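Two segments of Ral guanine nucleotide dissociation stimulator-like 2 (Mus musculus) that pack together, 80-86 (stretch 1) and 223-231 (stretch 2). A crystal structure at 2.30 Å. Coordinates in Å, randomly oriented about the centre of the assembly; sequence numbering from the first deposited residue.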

# COMPACT_ATOMS: atom_id res chain seq x y z
N LEU A 80 0.74 15.58 0.49
CA LEU A 80 1.59 15.10 -0.60
C LEU A 80 1.28 13.66 -1.00
O LEU A 80 1.37 13.31 -2.17
N ALA A 81 0.90 12.84 -0.02
CA ALA A 81 0.61 11.43 -0.25
C ALA A 81 -0.79 11.18 -0.81
O ALA A 81 -0.98 10.25 -1.60
N THR A 82 -1.76 12.00 -0.41
CA THR A 82 -3.16 11.78 -0.76
C THR A 82 -3.72 12.70 -1.86
O THR A 82 -4.87 12.52 -2.28
N HIS A 83 -2.93 13.66 -2.32
CA HIS A 83 -3.44 14.72 -3.21
C HIS A 83 -4.10 14.24 -4.50
O HIS A 83 -5.04 14.87 -4.99
N ARG A 84 -3.62 13.11 -5.04
CA ARG A 84 -4.15 12.57 -6.29
C ARG A 84 -5.57 12.03 -6.16
O ARG A 84 -6.20 11.70 -7.16
N ALA A 85 -6.06 11.95 -4.93
CA ALA A 85 -7.43 11.50 -4.67
C ALA A 85 -8.46 12.60 -4.89
O ALA A 85 -9.63 12.32 -5.19
N PHE A 86 -8.04 13.86 -4.75
CA PHE A 86 -8.96 15.01 -4.86
C PHE A 86 -8.50 16.11 -5.82
O PHE A 86 -9.31 16.94 -6.25
N PRO A 223 1.69 3.46 -2.32
CA PRO A 223 0.62 3.39 -1.32
C PRO A 223 -0.62 4.23 -1.66
O PRO A 223 -1.73 3.82 -1.33
N SER A 224 -0.42 5.38 -2.31
CA SER A 224 -1.54 6.25 -2.69
C SER A 224 -2.50 5.59 -3.69
O SER A 224 -3.68 5.94 -3.75
N GLN A 225 -1.99 4.63 -4.46
CA GLN A 225 -2.82 3.88 -5.41
C GLN A 225 -3.79 2.94 -4.69
O GLN A 225 -4.73 2.43 -5.31
N CYS A 226 -3.57 2.71 -3.40
CA CYS A 226 -4.46 1.91 -2.56
C CYS A 226 -5.70 2.67 -2.09
O CYS A 226 -6.66 2.07 -1.59
N LEU A 227 -5.69 4.00 -2.23
CA LEU A 227 -6.76 4.86 -1.72
C LEU A 227 -8.11 4.58 -2.39
O LEU A 227 -8.18 4.32 -3.59
N GLY A 228 -9.17 4.63 -1.58
CA GLY A 228 -10.53 4.37 -2.04
C GLY A 228 -10.95 5.20 -3.24
O GLY A 228 -11.65 4.70 -4.13
N GLY A 229 -10.51 6.46 -3.27
CA GLY A 229 -10.82 7.38 -4.36
C GLY A 229 -10.13 7.07 -5.68
O GLY A 229 -10.57 7.51 -6.74
N LEU A 230 -9.04 6.31 -5.61
CA LEU A 230 -8.30 5.92 -6.81
C LEU A 230 -8.55 4.46 -7.20
O LEU A 230 -8.89 4.17 -8.35
N TRP A 231 -8.39 3.55 -6.23
CA TRP A 231 -8.60 2.12 -6.47
C TRP A 231 -10.08 1.77 -6.54
O TRP A 231 -10.48 0.92 -7.33

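The contact between the two stretches is small, burying 280 Å² in all, and no hydrogen bond crosses it. Leu227, Ala85 and Leu230 have the most surface covered.

Leu227 points toward stretch 1 and is buried. Its chi1 is m and its chi2 is t, which carries CD1 up to the other backbone. There CD1 lies 3.9 Å from Thr82 CA and 4.1 Å from Ala85 CB. The second of these is an apolar side-chain contact. CD1 also comes 4.2 Å from Thr82 CB.

Ala85 directs its CB sideways, yet the short methyl still meets Leu227. Its backbone faces Gly229, with the two CA atoms 5.3 Å apart. Gly229 has no side chain, so it adds only backbone here.

Leu230 also points toward stretch 1, again with chi1 m and chi2 t. Its CD2 sits 3.6 Å from Arg84 O, and its CD1 is 4.1 Å from Arg84 CB. Arg84 starts toward stretch 2, but its end leads away. Its NE and NH2 are hydrogen-bonded elsewhere in the structure.

Ser224, chi1 p, also points in. Its CB lies 3.2 Å from Ala81 O, a close carbon-to-oxygen approach. His83 takes no part in the contact: its ND1 donates to Leu80 O at 2.9 Å, within stretch 1.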

# COMPACT_ATOMS: atom_id res chain seq x y z
CB LEU A 80 3.08 15.26 -0.26
CG LEU A 80 3.66 16.67 -0.14
CD1 LEU A 80 5.13 16.62 0.24
CD2 LEU A 80 3.46 17.49 -1.42
CB ALA A 81 0.83 10.62 1.02
CB THR A 82 -4.09 11.88 0.48
OG1 THR A 82 -4.04 13.21 1.01
CG2 THR A 82 -3.69 10.88 1.56
CB HIS A 83 -2.36 15.78 -3.50
CG HIS A 83 -1.35 15.36 -4.52
ND1 HIS A 83 -0.27 14.57 -4.20
CD2 HIS A 83 -1.24 15.64 -5.84
CE1 HIS A 83 0.46 14.37 -5.29
NE2 HIS A 83 -0.10 15.01 -6.29
CB ARG A 84 -3.21 11.50 -6.86
CG ARG A 84 -1.90 12.06 -7.38
CD ARG A 84 -1.20 11.06 -8.27
NE ARG A 84 -0.23 11.73 -9.13
CZ ARG A 84 0.26 11.23 -10.26
NH1 ARG A 84 -0.13 10.03 -10.69
NH2 ARG A 84 1.13 11.93 -10.97
CB ALA A 85 -7.55 10.93 -3.26
CB PHE A 86 -9.29 15.60 -3.47
CG PHE A 86 -8.08 16.01 -2.67
CD1 PHE A 86 -7.58 17.30 -2.75
CD2 PHE A 86 -7.46 15.10 -1.81
CE1 PHE A 86 -6.47 17.69 -2.01
CE2 PHE A 86 -6.34 15.48 -1.06
CZ PHE A 86 -5.85 16.77 -1.16
CB PRO A 223 1.29 3.90 -0.04
CG PRO A 223 2.74 3.59 -0.24
CD PRO A 223 2.98 3.84 -1.70
CB SER A 224 -1.02 7.57 -3.26
OG SER A 224 -0.28 7.37 -4.45
CB GLN A 225 -1.95 3.13 -6.42
CG GLN A 225 -1.22 4.04 -7.41
CD GLN A 225 -0.30 3.29 -8.35
OE1 GLN A 225 -0.24 2.06 -8.34
NE2 GLN A 225 0.43 4.03 -9.18
CB CYS A 226 -3.72 1.36 -1.34
SG CYS A 226 -2.36 0.23 -1.69
CB LEU A 227 -6.40 6.34 -1.87
CG LEU A 227 -5.20 6.90 -1.10
CD1 LEU A 227 -4.89 8.32 -1.54
CD2 LEU A 227 -5.41 6.83 0.41
CB LEU A 230 -6.79 6.19 -6.64
CG LEU A 230 -6.34 7.66 -6.72
CD1 LEU A 230 -4.93 7.82 -6.17
CD2 LEU A 230 -6.42 8.20 -8.15
CB TRP A 231 -7.90 1.30 -5.38
CG TRP A 231 -8.03 -0.20 -5.56
CD1 TRP A 231 -8.74 -1.06 -4.78
CD2 TRP A 231 -7.43 -0.99 -6.59
NE1 TRP A 231 -8.62 -2.34 -5.26
CE2 TRP A 231 -7.83 -2.33 -6.37
CE3 TRP A 231 -6.60 -0.71 -7.69
CZ2 TRP A 231 -7.42 -3.39 -7.20
CZ3 TRP A 231 -6.19 -1.76 -8.51
CH2 TRP A 231 -6.60 -3.08 -8.26